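Local coordinates for protein Diedel (Drosophila melanogaster, PDB 3ZZO) that acts as a secreted immune cytokine that promotes survival of Sindbis virus infection by suppressing the immune deficiency pathway and limits intestinal stem cell proliferation after enteropathogenic bacterial infection, at residues T4-V9 / E32-A37; V9-D14 / Y79-I84. All coordinates share one frame; numbering follows the deposited sequence.

How the contacts relate
Both contacts are antiparallel strand pairings in one sheet, and both use strand 6-13: contact 1 joins its first half to strand 31-35, contact 2 its second half to the outer strand 81-89. Val9 belongs to both, and Phe11 CE1 packs on Val33 CG1 at 3.7 Å where they meet; their centres are 14 Å apart. Contact 1 lies close to the middle of the chain, with Val9, Val33 and Ile35 buried in a small aliphatic layer facing helix 69-75. Contact 2 sits farther out: Phe11 and Ile81 are buried under the same helix, whereas Lys12, Asp14 and Gln82 are exposed and add polar chemistry, with exposed Ile84 beside the Lys12 chain.

Contact 1: T4-V9 / E32-A37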
loop_
_atom_site.group_PDB
_atom_site.type_symbol
_atom_site.label_atom_id
_atom_site.label_comp_id
_atom_site.label_asym_id
_atom_site.label_seq_id
_atom_site.Cartn_x
_atom_site.Cartn_y
_atom_site.Cartn_z
ATOM N N THR A 4 2.108 -11.343 4.174
ATOM C CA THR A 4 1.592 -10.645 5.315
ATOM C C THR A 4 2.179 -9.238 5.485
ATOM O O THR A 4 1.640 -8.451 6.231
ATOM C CB THR A 4 1.855 -11.486 6.584
ATOM O OG1 THR A 4 3.214 -11.976 6.530
ATOM C CG2 THR A 4 0.881 -12.648 6.692
ATOM N N SER A 5 3.270 -8.930 4.791
ATOM C CA SER A 5 3.852 -7.597 4.872
ATOM C C SER A 5 2.991 -6.599 4.101
ATOM O O SER A 5 2.473 -6.923 3.029
ATOM C CB SER A 5 5.283 -7.571 4.318
ATOM O OG SER A 5 6.127 -8.340 5.140
ATOM N N ARG A 6 2.845 -5.407 4.679
ATOM C CA ARG A 6 2.169 -4.290 4.026
ATOM C C ARG A 6 2.728 -3.000 4.578
ATOM O O ARG A 6 3.540 -3.037 5.527
ATOM C CB ARG A 6 0.674 -4.393 4.131
ATOM C CG ARG A 6 0.092 -4.358 5.508
ATOM C CD ARG A 6 -1.302 -5.011 5.640
ATOM N NE ARG A 6 -1.793 -4.996 6.972
ATOM C CZ ARG A 6 -3.078 -4.929 7.249
ATOM N NH1 ARG A 6 -4.032 -4.822 6.279
ATOM N NH2 ARG A 6 -3.442 -4.897 8.514
ATOM N N GLU A 7 2.389 -1.869 4.006
ATOM C CA GLU A 7 2.809 -0.576 4.538
ATOM C C GLU A 7 1.617 0.318 4.715
ATOM O O GLU A 7 0.729 0.390 3.871
ATOM C CB GLU A 7 3.831 0.143 3.644
ATOM C CG GLU A 7 5.221 -0.420 3.706
ATOM C CD GLU A 7 6.192 0.332 2.846
ATOM O OE1 GLU A 7 5.806 1.062 1.931
ATOM O OE2 GLU A 7 7.425 0.134 3.101
ATOM N N LEU A 8 1.631 1.051 5.811
ATOM C CA LEU A 8 0.701 2.150 6.079
ATOM C C LEU A 8 1.369 3.435 5.660
ATOM O O LEU A 8 2.434 3.776 6.200
ATOM C CB LEU A 8 0.425 2.235 7.606
ATOM C CG LEU A 8 -0.066 0.967 8.367
ATOM C CD1 LEU A 8 0.141 1.112 9.867
ATOM C CD2 LEU A 8 -1.501 0.656 8.007
ATOM N N VAL A 9 0.815 4.153 4.708
ATOM C CA VAL A 9 1.403 5.347 4.167
ATOM C C VAL A 9 0.496 6.537 4.388
ATOM O O VAL A 9 -0.693 6.492 4.050
ATOM C CB VAL A 9 1.676 5.193 2.664
ATOM C CG1 VAL A 9 2.349 6.441 2.076
ATOM C CG2 VAL A 9 2.509 3.948 2.375
ATOM N N GLU A 32 -4.483 8.586 3.880
ATOM C CA GLU A 32 -3.830 7.380 4.359
ATOM C C GLU A 32 -4.233 6.200 3.499
ATOM O O GLU A 32 -5.355 6.116 3.013
ATOM C CB GLU A 32 -4.168 7.130 5.811
ATOM C CG GLU A 32 -5.520 6.861 6.093
ATOM C CD GLU A 32 -5.836 6.676 7.611
ATOM O OE1 GLU A 32 -5.272 7.446 8.434
ATOM O OE2 GLU A 32 -6.637 5.738 7.992
ATOM N N VAL A 33 -3.304 5.281 3.330
ATOM C CA VAL A 33 -3.548 4.093 2.530
ATOM C C VAL A 33 -2.683 2.949 3.075
ATOM O O VAL A 33 -1.587 3.171 3.592
ATOM C CB VAL A 33 -3.229 4.378 1.036
ATOM C CG1 VAL A 33 -1.730 4.651 0.793
ATOM C CG2 VAL A 33 -3.747 3.256 0.114
ATOM N N THR A 34 -3.161 1.718 2.896
ATOM C CA THR A 34 -2.404 0.516 3.207
ATOM C C THR A 34 -2.100 -0.134 1.870
ATOM O O THR A 34 -3.031 -0.461 1.136
ATOM C CB THR A 34 -3.196 -0.429 4.104
ATOM O OG1 THR A 34 -3.518 0.255 5.312
ATOM C CG2 THR A 34 -2.413 -1.646 4.454
ATOM N N ILE A 35 -0.811 -0.338 1.570
ATOM C CA ILE A 35 -0.373 -0.853 0.281
ATOM C C ILE A 35 0.362 -2.163 0.419
ATOM O O ILE A 35 0.913 -2.511 1.454
ATOM C CB ILE A 35 0.544 0.180 -0.437
ATOM C CG1 ILE A 35 1.830 0.457 0.350
ATOM C CG2 ILE A 35 -0.221 1.439 -0.776
ATOM C CD1 ILE A 35 2.903 1.207 -0.420
ATOM N N CYS A 36 0.394 -2.880 -0.707
ATOM C CA CYS A 36 1.276 -4.003 -0.919
ATOM C C CYS A 36 2.545 -3.544 -1.641
ATOM O O CYS A 36 2.715 -2.345 -1.920
ATOM C CB CYS A 36 0.547 -5.106 -1.704
ATOM S SG CYS A 36 -0.961 -5.713 -0.895
ATOM N N ALA A 37 3.433 -4.483 -1.940
ATOM C CA ALA A 37 4.729 -4.119 -2.539
ATOM C C ALA A 37 4.635 -3.476 -3.902
ATOM O O ALA A 37 5.560 -2.777 -4.296
ATOM C CB ALA A 37 5.647 -5.348 -2.601
#
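Strands 6-9 and 32-35 run antiparallel at 169°, their axes 4.7 Å apart, and are laced by two reciprocal pairs of backbone hydrogen bonds at Glu7/Ile35 and Val9/Val33. This is the central pairing of the antiparallel sheet in SD1, the ferredoxin-like subdomain of Diedel. The straightest bond, Val9 N to Val33 O at 2.8 Å, has an angle of 175° at hydrogen and enters nearly along the C=O axis. Between the two hydrogen-bonded pairs sits Leu8/Thr34, a non-hydrogen-bonded pair, where Thr34 CA also offers a CA-H...O contact to Glu7 O.

Glu7, Val9, Val33 and Ile35 share the face under helix 69-75, whose Phe72 lies on Val33 and Ile35. Ile35 holds CG1 in the crowded position between its backbone N and carbonyl carbon (chi1 63°), and with chi2 anti this carries CD1 across to the neighbouring strand. There Ile35 CD1 touches both Val9 CG2 (3.9 Å) and Glu7 OE1 (3.7 Å), the Val9 and Ile35 side chains crossing obliquely. Val33 adopts the same crowded setting for CG1, which abuts Val9 CB. Glu7 OE1, buried on this face, accepts a weak hydrogen bond from Ser69 N at the start of the helix.

Leu8 and Thr34 point to the other face, where the extended Arg6 chain passes obliquely over the Thr34 methyl on its way to Gln42, which hydrogen-bonds NH1. Thr34 keeps OG1 beside its own backbone N, and Leu8 CD2 meets that hydroxyl oxygen at 3.4 Å.

Contact 2: V9-D14 / Y79-I84; sequences VEFKMD and YGIQII
With CG beside the backbone N in both Asp14 and Gln82, and a bend at chi2 in Gln82 (-59°), the two side chains meet at about a right angle. Gln82 NE2 donates to Asp14 OD2 at 3.0 Å, arriving from above the carboxylate plane along a bent path (140° at hydrogen). On the same solvent-exposed face the extended Lys12 chain lays its methylenes across the end of Ile84, Lys12 CG 3.8 Å from Ile84 CD1.

On the other face Phe11, Met13, Ile81 and Ile83 make apolar contacts. Phe11 has CG between its backbone N and carbonyl carbon, and Ile81 crosses it obliquely: Ile81 CG2 lies 3.9 Å from Phe11 CD2. Phe72 of helix 69-75 packs edge-to-face with Phe11. Met13, bent at chi3, brings CE within 3.6 Å of Tyr79 CB. Ile83 CD1 reaches Val9 CG1 at 3.6 Å.

Lys12 and Gln82 exchange both backbone hydrogen bonds, flanked by Ile84 N to Glu10 O and Asp14 N to Gly80 O. Gly80 turns with positive phi just before strand 81-84. The strands cross at 141°, a twisted antiparallel edge pairing in the helix-covered sheet of the ferredoxin-like SD1 fold.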
loop_
_atom_site.group_PDB
_atom_site.type_symbol
_atom_site.label_atom_id
_atom_site.label_comp_id
_atom_site.label_asym_id
_atom_site.label_seq_id
_atom_site.Cartn_x
_atom_site.Cartn_y
_atom_site.Cartn_z
ATOM N N VAL A 9 0.815 4.153 4.708
ATOM C CA VAL A 9 1.403 5.347 4.167
ATOM C C VAL A 9 0.496 6.537 4.388
ATOM O O VAL A 9 -0.693 6.492 4.050
ATOM C CB VAL A 9 1.676 5.193 2.664
ATOM C CG1 VAL A 9 2.349 6.441 2.076
ATOM C CG2 VAL A 9 2.509 3.948 2.375
ATOM N N GLU A 10 1.037 7.601 4.985
ATOM C CA GLU A 10 0.338 8.878 5.095
ATOM C C GLU A 10 1.020 9.849 4.155
ATOM O O GLU A 10 2.247 9.896 4.077
ATOM C CB GLU A 10 0.394 9.433 6.526
ATOM C CG GLU A 10 -0.329 8.587 7.513
ATOM C CD GLU A 10 -0.344 9.233 8.909
ATOM O OE1 GLU A 10 0.025 10.427 9.097
ATOM O OE2 GLU A 10 -0.668 8.490 9.875
ATOM N N PHE A 11 0.222 10.624 3.427
ATOM C CA PHE A 11 0.790 11.477 2.387
ATOM C C PHE A 11 -0.164 12.612 2.071
ATOM O O PHE A 11 -1.368 12.535 2.373
ATOM C CB PHE A 11 1.050 10.644 1.116
ATOM C CG PHE A 11 -0.199 10.044 0.489
ATOM C CD1 PHE A 11 -0.729 8.846 0.972
ATOM C CD2 PHE A 11 -0.837 10.683 -0.567
ATOM C CE1 PHE A 11 -1.885 8.341 0.414
ATOM C CE2 PHE A 11 -2.009 10.154 -1.124
ATOM C CZ PHE A 11 -2.517 8.985 -0.627
ATOM N N LYS A 12 0.349 13.624 1.415
ATOM C CA LYS A 12 -0.461 14.691 0.839
ATOM C C LYS A 12 -0.316 14.612 -0.676
ATOM O O LYS A 12 0.507 13.863 -1.198
ATOM C CB LYS A 12 -0.082 16.048 1.414
ATOM C CG LYS A 12 -0.596 16.202 2.827
ATOM C CD LYS A 12 -0.129 17.497 3.543
ATOM C CE LYS A 12 -0.681 17.565 4.977
ATOM N NZ LYS A 12 -0.051 18.673 5.735
ATOM N N MET A 13 -1.175 15.328 -1.389
ATOM C CA MET A 13 -1.250 15.251 -2.848
ATOM C C MET A 13 -1.269 16.652 -3.421
ATOM O O MET A 13 -2.051 17.498 -2.988
ATOM C CB MET A 13 -2.590 14.563 -3.262
ATOM C CG MET A 13 -2.696 13.146 -2.780
ATOM S SD MET A 13 -4.241 12.388 -3.237
ATOM C CE MET A 13 -3.943 12.073 -4.979
ATOM N N ASP A 14 -0.481 16.893 -4.439
ATOM C CA ASP A 14 -0.522 18.176 -5.126
ATOM C C ASP A 14 -1.705 18.333 -6.048
ATOM O O ASP A 14 -2.211 19.428 -6.250
ATOM C CB ASP A 14 0.750 18.370 -5.930
ATOM C CG ASP A 14 1.987 18.471 -5.069
ATOM O OD1 ASP A 14 1.909 18.963 -3.913
ATOM O OD2 ASP A 14 2.990 17.972 -5.556
ATOM N N TYR A 79 -0.290 12.818 -9.782
ATOM C CA TYR A 79 -0.887 13.427 -8.602
ATOM C C TYR A 79 0.118 14.140 -7.726
ATOM O O TYR A 79 -0.283 14.963 -6.904
ATOM C CB TYR A 79 -1.665 12.387 -7.809
ATOM C CG TYR A 79 -2.779 11.772 -8.587
ATOM C CD1 TYR A 79 -3.805 12.548 -9.080
ATOM C CD2 TYR A 79 -2.795 10.429 -8.882
ATOM C CE1 TYR A 79 -4.820 11.988 -9.814
ATOM C CE2 TYR A 79 -3.802 9.841 -9.617
ATOM C CZ TYR A 79 -4.832 10.637 -10.044
ATOM O OH TYR A 79 -5.844 10.095 -10.760
ATOM N N GLY A 80 1.407 13.846 -7.842
ATOM C CA GLY A 80 2.379 14.528 -6.999
ATOM C C GLY A 80 2.260 14.122 -5.516
ATOM O O GLY A 80 1.934 14.947 -4.648
ATOM N N ILE A 81 2.585 12.876 -5.230
ATOM C CA ILE A 81 2.452 12.307 -3.900
ATOM C C ILE A 81 3.595 12.814 -3.009
ATOM O O ILE A 81 4.772 12.628 -3.345
ATOM C CB ILE A 81 2.489 10.787 -3.944
ATOM C CG1 ILE A 81 1.412 10.188 -4.854
ATOM C CG2 ILE A 81 2.437 10.200 -2.542
ATOM C CD1 ILE A 81 0.000 10.638 -4.504
ATOM N N GLN A 82 3.225 13.454 -1.899
ATOM C CA GLN A 82 4.151 13.991 -0.924
ATOM C C GLN A 82 4.094 13.105 0.311
ATOM O O GLN A 82 3.197 13.209 1.159
ATOM C CB GLN A 82 3.780 15.436 -0.584
ATOM C CG GLN A 82 3.749 16.351 -1.805
ATOM C CD GLN A 82 5.052 16.412 -2.528
ATOM O OE1 GLN A 82 6.140 16.358 -1.923
ATOM N NE2 GLN A 82 5.008 16.601 -3.823
ATOM N N ILE A 83 5.042 12.186 0.443
ATOM C CA ILE A 83 5.065 11.220 1.552
ATOM C C ILE A 83 5.339 11.934 2.861
ATOM O O ILE A 83 6.249 12.748 2.951
ATOM C CB ILE A 83 6.143 10.136 1.303
ATOM C CG1 ILE A 83 5.807 9.333 0.017
ATOM C CG2 ILE A 83 6.348 9.256 2.518
ATOM C CD1 ILE A 83 4.690 8.394 0.189
ATOM N N ILE A 84 4.564 11.602 3.884
ATOM C CA ILE A 84 4.764 12.127 5.235
ATOM C C ILE A 84 5.297 11.040 6.169
ATOM O O ILE A 84 6.222 11.284 6.911
ATOM C CB ILE A 84 3.479 12.732 5.799
ATOM C CG1 ILE A 84 3.074 13.935 4.950
ATOM C CG2 ILE A 84 3.646 13.181 7.265
ATOM C CD1 ILE A 84 1.699 14.413 5.198
#